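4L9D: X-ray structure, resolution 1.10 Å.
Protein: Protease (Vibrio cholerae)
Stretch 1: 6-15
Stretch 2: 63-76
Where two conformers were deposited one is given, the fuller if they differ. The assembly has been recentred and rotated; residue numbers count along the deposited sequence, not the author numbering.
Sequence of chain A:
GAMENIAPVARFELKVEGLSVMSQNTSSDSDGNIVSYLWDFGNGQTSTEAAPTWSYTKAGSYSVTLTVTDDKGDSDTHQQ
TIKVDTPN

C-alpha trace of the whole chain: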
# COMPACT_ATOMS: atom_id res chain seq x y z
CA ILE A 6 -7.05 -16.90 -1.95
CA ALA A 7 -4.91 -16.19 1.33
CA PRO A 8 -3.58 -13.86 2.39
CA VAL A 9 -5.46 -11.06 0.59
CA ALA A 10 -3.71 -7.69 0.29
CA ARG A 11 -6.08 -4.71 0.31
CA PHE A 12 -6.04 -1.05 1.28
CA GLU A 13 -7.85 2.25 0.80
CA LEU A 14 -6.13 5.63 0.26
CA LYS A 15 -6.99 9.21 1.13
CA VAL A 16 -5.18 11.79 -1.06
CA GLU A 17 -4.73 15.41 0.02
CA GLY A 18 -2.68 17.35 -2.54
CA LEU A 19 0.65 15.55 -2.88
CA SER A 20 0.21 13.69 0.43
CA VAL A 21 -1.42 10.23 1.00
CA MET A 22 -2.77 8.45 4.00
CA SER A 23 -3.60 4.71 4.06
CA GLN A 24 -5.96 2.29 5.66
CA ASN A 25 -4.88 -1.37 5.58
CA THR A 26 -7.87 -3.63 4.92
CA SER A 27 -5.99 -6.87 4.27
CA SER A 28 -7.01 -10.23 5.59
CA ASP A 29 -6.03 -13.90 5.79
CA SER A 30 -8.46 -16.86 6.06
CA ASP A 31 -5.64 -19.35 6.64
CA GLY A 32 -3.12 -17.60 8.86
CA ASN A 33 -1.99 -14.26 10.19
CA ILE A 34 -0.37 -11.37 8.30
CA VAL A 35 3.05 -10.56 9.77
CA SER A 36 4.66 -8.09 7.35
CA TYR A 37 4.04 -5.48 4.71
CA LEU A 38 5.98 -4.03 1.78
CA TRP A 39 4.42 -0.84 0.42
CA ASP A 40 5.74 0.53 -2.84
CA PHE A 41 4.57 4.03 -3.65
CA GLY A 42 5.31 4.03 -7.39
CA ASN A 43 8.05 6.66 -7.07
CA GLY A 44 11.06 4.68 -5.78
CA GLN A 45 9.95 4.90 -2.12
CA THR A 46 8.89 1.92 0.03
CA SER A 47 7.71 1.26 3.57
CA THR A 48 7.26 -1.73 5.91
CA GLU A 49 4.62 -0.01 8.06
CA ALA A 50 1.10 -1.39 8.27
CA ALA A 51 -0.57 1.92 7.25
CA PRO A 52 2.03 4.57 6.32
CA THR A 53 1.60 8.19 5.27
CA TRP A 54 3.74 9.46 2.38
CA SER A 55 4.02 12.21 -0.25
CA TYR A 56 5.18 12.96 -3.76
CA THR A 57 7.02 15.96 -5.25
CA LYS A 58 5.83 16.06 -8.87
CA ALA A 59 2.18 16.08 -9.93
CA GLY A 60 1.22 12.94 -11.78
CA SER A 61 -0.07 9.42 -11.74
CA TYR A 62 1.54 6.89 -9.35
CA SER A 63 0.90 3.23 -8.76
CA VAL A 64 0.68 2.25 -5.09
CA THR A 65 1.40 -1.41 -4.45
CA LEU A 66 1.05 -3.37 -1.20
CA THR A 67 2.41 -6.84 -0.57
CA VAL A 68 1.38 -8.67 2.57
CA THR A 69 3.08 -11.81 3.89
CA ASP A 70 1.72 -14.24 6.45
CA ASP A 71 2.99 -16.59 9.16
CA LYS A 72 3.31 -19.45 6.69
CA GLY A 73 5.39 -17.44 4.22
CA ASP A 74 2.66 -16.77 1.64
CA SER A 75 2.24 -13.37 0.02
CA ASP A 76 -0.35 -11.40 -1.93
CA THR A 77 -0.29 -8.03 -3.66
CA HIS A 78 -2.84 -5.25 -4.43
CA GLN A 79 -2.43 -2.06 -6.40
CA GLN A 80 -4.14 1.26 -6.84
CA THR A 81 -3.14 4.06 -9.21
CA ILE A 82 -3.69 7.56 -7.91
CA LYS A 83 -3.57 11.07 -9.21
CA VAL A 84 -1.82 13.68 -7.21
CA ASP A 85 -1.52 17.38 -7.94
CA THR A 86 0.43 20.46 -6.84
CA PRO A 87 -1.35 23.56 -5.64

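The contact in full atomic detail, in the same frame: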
# COMPACT_ATOMS: atom_id res chain seq x y z
N ILE A 6 -6.32 -16.34 -3.11
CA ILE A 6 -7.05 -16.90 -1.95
C ILE A 6 -6.57 -16.38 -0.54
O ILE A 6 -7.44 -15.93 0.22
CB ILE A 6 -7.19 -18.47 -1.96
CG1 ILE A 6 -6.06 -19.15 -2.77
CG2 ILE A 6 -8.60 -18.87 -2.43
CD1 ILE A 6 -6.38 -20.49 -3.43
N ALA A 7 -5.30 -16.60 -0.05
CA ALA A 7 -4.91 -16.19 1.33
C ALA A 7 -3.43 -16.12 1.37
O ALA A 7 -2.70 -17.02 0.85
CB ALA A 7 -5.44 -17.36 2.33
N PRO A 8 -2.89 -15.06 1.94
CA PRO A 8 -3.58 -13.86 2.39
C PRO A 8 -4.16 -13.04 1.22
O PRO A 8 -3.91 -13.34 0.06
CB PRO A 8 -2.48 -13.10 3.13
CG PRO A 8 -1.26 -13.43 2.38
CD PRO A 8 -1.42 -14.89 2.04
N VAL A 9 -4.91 -12.01 1.57
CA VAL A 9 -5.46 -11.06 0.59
C VAL A 9 -4.98 -9.67 0.98
O VAL A 9 -5.39 -9.14 2.02
CB VAL A 9 -6.99 -11.11 0.51
CG1 VAL A 9 -7.45 -10.12 -0.55
CG2 VAL A 9 -7.47 -12.51 0.14
N ALA A 10 -4.15 -9.07 0.13
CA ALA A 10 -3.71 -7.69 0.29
C ALA A 10 -4.83 -6.74 -0.14
O ALA A 10 -5.43 -6.94 -1.20
CB ALA A 10 -2.47 -7.41 -0.56
N ARG A 11 -5.04 -5.69 0.66
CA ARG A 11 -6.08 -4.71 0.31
C ARG A 11 -5.87 -3.47 1.13
O ARG A 11 -5.42 -3.55 2.29
CB ARG A 11 -7.48 -5.32 0.57
CG ARG A 11 -8.60 -4.54 -0.10
CD ARG A 11 -9.97 -5.22 0.11
NE ARG A 11 -10.25 -5.30 1.53
CZ ARG A 11 -11.45 -5.67 2.03
NH1 ARG A 11 -12.49 -5.87 1.23
NH2 ARG A 11 -11.58 -5.77 3.32
N PHE A 12 -6.19 -2.32 0.56
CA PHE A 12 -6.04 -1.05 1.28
C PHE A 12 -7.00 -0.02 0.64
O PHE A 12 -7.49 -0.22 -0.46
CB PHE A 12 -4.60 -0.53 1.27
CG PHE A 12 -4.04 -0.31 -0.12
CD1 PHE A 12 -4.35 0.81 -0.84
CD2 PHE A 12 -3.12 -1.18 -0.67
CE1 PHE A 12 -3.82 0.99 -2.10
CE2 PHE A 12 -2.61 -0.99 -1.94
CZ PHE A 12 -2.94 0.13 -2.66
N GLU A 13 -7.18 1.07 1.37
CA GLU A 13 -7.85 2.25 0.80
C GLU A 13 -6.97 3.48 1.07
O GLU A 13 -6.27 3.54 2.11
CB GLU A 13 -9.24 2.45 1.40
CG GLU A 13 -10.12 1.26 1.17
CD GLU A 13 -11.58 1.39 1.56
OE1 GLU A 13 -12.02 2.51 1.92
OE2 GLU A 13 -12.32 0.35 1.46
N LEU A 14 -6.98 4.45 0.18
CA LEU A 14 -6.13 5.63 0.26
C LEU A 14 -6.98 6.90 0.33
O LEU A 14 -8.02 7.01 -0.30
CB LEU A 14 -5.26 5.72 -0.95
CG LEU A 14 -4.36 4.54 -1.22
CD1 LEU A 14 -3.49 4.77 -2.49
CD2 LEU A 14 -3.49 4.18 -0.04
N LYS A 15 -6.44 7.87 1.06
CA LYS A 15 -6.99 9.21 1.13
C LYS A 15 -5.90 10.18 0.64
O LYS A 15 -4.84 10.27 1.26
CB LYS A 15 -7.44 9.63 2.50
CG LYS A 15 -8.15 10.98 2.45
CD LYS A 15 -8.30 11.60 3.83
CE LYS A 15 -7.01 12.23 4.38
NZ LYS A 15 -6.58 13.50 3.69
N SER A 63 1.44 4.49 -9.17
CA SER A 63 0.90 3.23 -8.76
C SER A 63 1.36 2.86 -7.33
O SER A 63 2.55 2.81 -7.08
CB SER A 63 1.33 2.15 -9.72
OG SER A 63 0.82 2.38 -11.01
N VAL A 64 0.39 2.67 -6.47
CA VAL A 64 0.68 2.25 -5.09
C VAL A 64 0.43 0.77 -4.98
O VAL A 64 -0.68 0.28 -5.29
CB VAL A 64 -0.21 3.00 -4.11
CG1 VAL A 64 0.04 2.55 -2.71
CG2 VAL A 64 0.04 4.49 -4.21
N THR A 65 1.44 0.02 -4.56
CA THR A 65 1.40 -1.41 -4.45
C THR A 65 1.64 -1.83 -3.00
O THR A 65 2.57 -1.31 -2.36
CB THR A 65 2.48 -2.00 -5.41
OG1 THR A 65 2.25 -1.50 -6.75
CG2 THR A 65 2.42 -3.48 -5.43
N LEU A 66 0.86 -2.77 -2.52
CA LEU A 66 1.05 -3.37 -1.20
C LEU A 66 1.19 -4.86 -1.34
O LEU A 66 0.31 -5.51 -1.92
CB LEU A 66 -0.14 -3.09 -0.28
CG LEU A 66 -0.12 -3.85 1.07
CD1 LEU A 66 1.08 -3.46 1.94
CD2 LEU A 66 -1.41 -3.63 1.82
N THR A 67 2.25 -5.41 -0.75
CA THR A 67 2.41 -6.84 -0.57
C THR A 67 2.29 -7.16 0.90
O THR A 67 2.93 -6.49 1.73
CB THR A 67 3.80 -7.28 -1.12
OG1 THR A 67 3.85 -7.09 -2.53
CG2 THR A 67 4.08 -8.76 -0.84
N VAL A 68 1.47 -8.16 1.21
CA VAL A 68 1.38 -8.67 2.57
C VAL A 68 1.92 -10.10 2.58
O VAL A 68 1.78 -10.82 1.59
CB VAL A 68 -0.05 -8.63 3.09
CG1 VAL A 68 -0.63 -7.21 2.98
CG2 VAL A 68 -1.00 -9.64 2.41
N THR A 69 2.53 -10.49 3.71
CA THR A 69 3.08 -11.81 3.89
C THR A 69 2.65 -12.36 5.22
O THR A 69 2.62 -11.61 6.23
CB THR A 69 4.63 -11.79 3.78
OG1 THR A 69 4.99 -11.21 2.51
CG2 THR A 69 5.24 -13.16 3.86
N ASP A 70 2.28 -13.63 5.26
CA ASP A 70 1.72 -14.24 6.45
C ASP A 70 2.70 -15.18 7.17
O ASP A 70 3.88 -15.34 6.80
CB ASP A 70 0.36 -14.84 6.18
CG ASP A 70 0.37 -16.19 5.46
OD1 ASP A 70 1.47 -16.71 5.15
OD2 ASP A 70 -0.76 -16.66 5.17
N ASP A 71 2.23 -15.69 8.30
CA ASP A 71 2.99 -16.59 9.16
C ASP A 71 3.51 -17.87 8.52
O ASP A 71 4.48 -18.41 9.04
CB ASP A 71 2.16 -17.04 10.38
CG ASP A 71 0.95 -17.84 10.00
OD1 ASP A 71 0.05 -17.32 9.31
OD2 ASP A 71 0.91 -18.99 10.43
N LYS A 72 2.88 -18.31 7.44
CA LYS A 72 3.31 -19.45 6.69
C LYS A 72 4.17 -19.11 5.47
O LYS A 72 4.55 -20.01 4.70
CB LYS A 72 2.18 -20.37 6.30
CG LYS A 72 1.01 -19.82 5.74
CD LYS A 72 -0.01 -20.87 5.36
CE LYS A 72 -1.25 -20.26 4.81
NZ LYS A 72 -1.26 -19.08 3.95
N GLY A 73 4.51 -17.84 5.31
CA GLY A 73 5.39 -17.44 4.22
C GLY A 73 4.72 -17.16 2.89
O GLY A 73 5.40 -17.11 1.89
N ASP A 74 3.39 -17.07 2.88
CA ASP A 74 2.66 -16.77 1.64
C ASP A 74 2.40 -15.29 1.50
O ASP A 74 2.11 -14.63 2.52
CB ASP A 74 1.37 -17.59 1.58
CG ASP A 74 1.62 -19.07 1.56
OD1 ASP A 74 2.65 -19.52 0.99
OD2 ASP A 74 0.80 -19.81 2.07
N SER A 75 2.42 -14.78 0.29
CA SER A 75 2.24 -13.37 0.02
C SER A 75 1.11 -13.13 -0.97
O SER A 75 0.73 -13.99 -1.76
CB SER A 75 3.53 -12.77 -0.55
OG SER A 75 4.61 -12.85 0.37
N ASP A 76 0.61 -11.89 -0.97
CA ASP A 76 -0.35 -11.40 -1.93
C ASP A 76 -0.14 -9.93 -2.12
O ASP A 76 0.35 -9.23 -1.21
CB ASP A 76 -1.80 -11.65 -1.48
CG ASP A 76 -2.81 -11.34 -2.52
OD1 ASP A 76 -2.68 -11.96 -3.63
OD2 ASP A 76 -3.75 -10.54 -2.32

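The contact is built on alternation. In the strand 63-70, Val 64, Leu 66, Val 68 and Asp 70 point toward the first stretch, while Thr 65, Thr 67 and Thr 69 point away. Across from them, Pro 8, Ala 10, Phe 12 and Leu 14 point toward the strand, and Val 9 and Arg 11 away. Strands 12-15 and 63-70 run roughly antiparallel, at 145°. Pro 8 and Ala 10 pack near Val 68, Phe 12 against Val 64 and Leu 66, and Leu 14 against Val 64.

Pro 8, whose preceding peptide bond is cis, is the bump at the hairpin end. Its ring lies in a hollow lined by Val 68, Asp 70, Asp 74 and Asp 76: Pro 8 CG is 3.8 Å from Val 68 CG2, and Pro 8 CD is 3.6 Å from Asp 74 O. Two of the residues lining it, Asp 70 and Asp 74, are joined by Lys 72, whose NZ makes a salt bridge to Asp 70 OD2 at 2.8 Å and to Asp 74 OD2 at 2.9 Å, and the type I turn from Asp 70 to Gly 73 closes the hairpin.

At Ala 10 the side chain is small and the backbones are close, Ala 10 CA lying 5.5 Å from Asp 76 CA; Ala 10 N donates to Asp 76 OD2 at 2.9 Å and 162°, the one hydrogen bond between the stretches. Its methyl still packs, Ala 10 CB lying 4.0 Å from Val 68 CG2 and 3.6 Å from Leu 66 O.

Farther along, the backbones separate, with Leu 14 CA 9.3 Å from Val 64 CA, and larger side chains fill the gap. Phe 12, with chi1 in p, reaches across it: Phe 12 CD2 approaches Leu 66 CB at 3.6 Å, Phe 12 CZ approaches Val 64 CG1 at 3.8 Å, and Val 64 O sits at the ring edge. Leu 14 CD1 then meets Val 64 CG2 at 3.9 Å. Side-chain size thus follows backbone spacing.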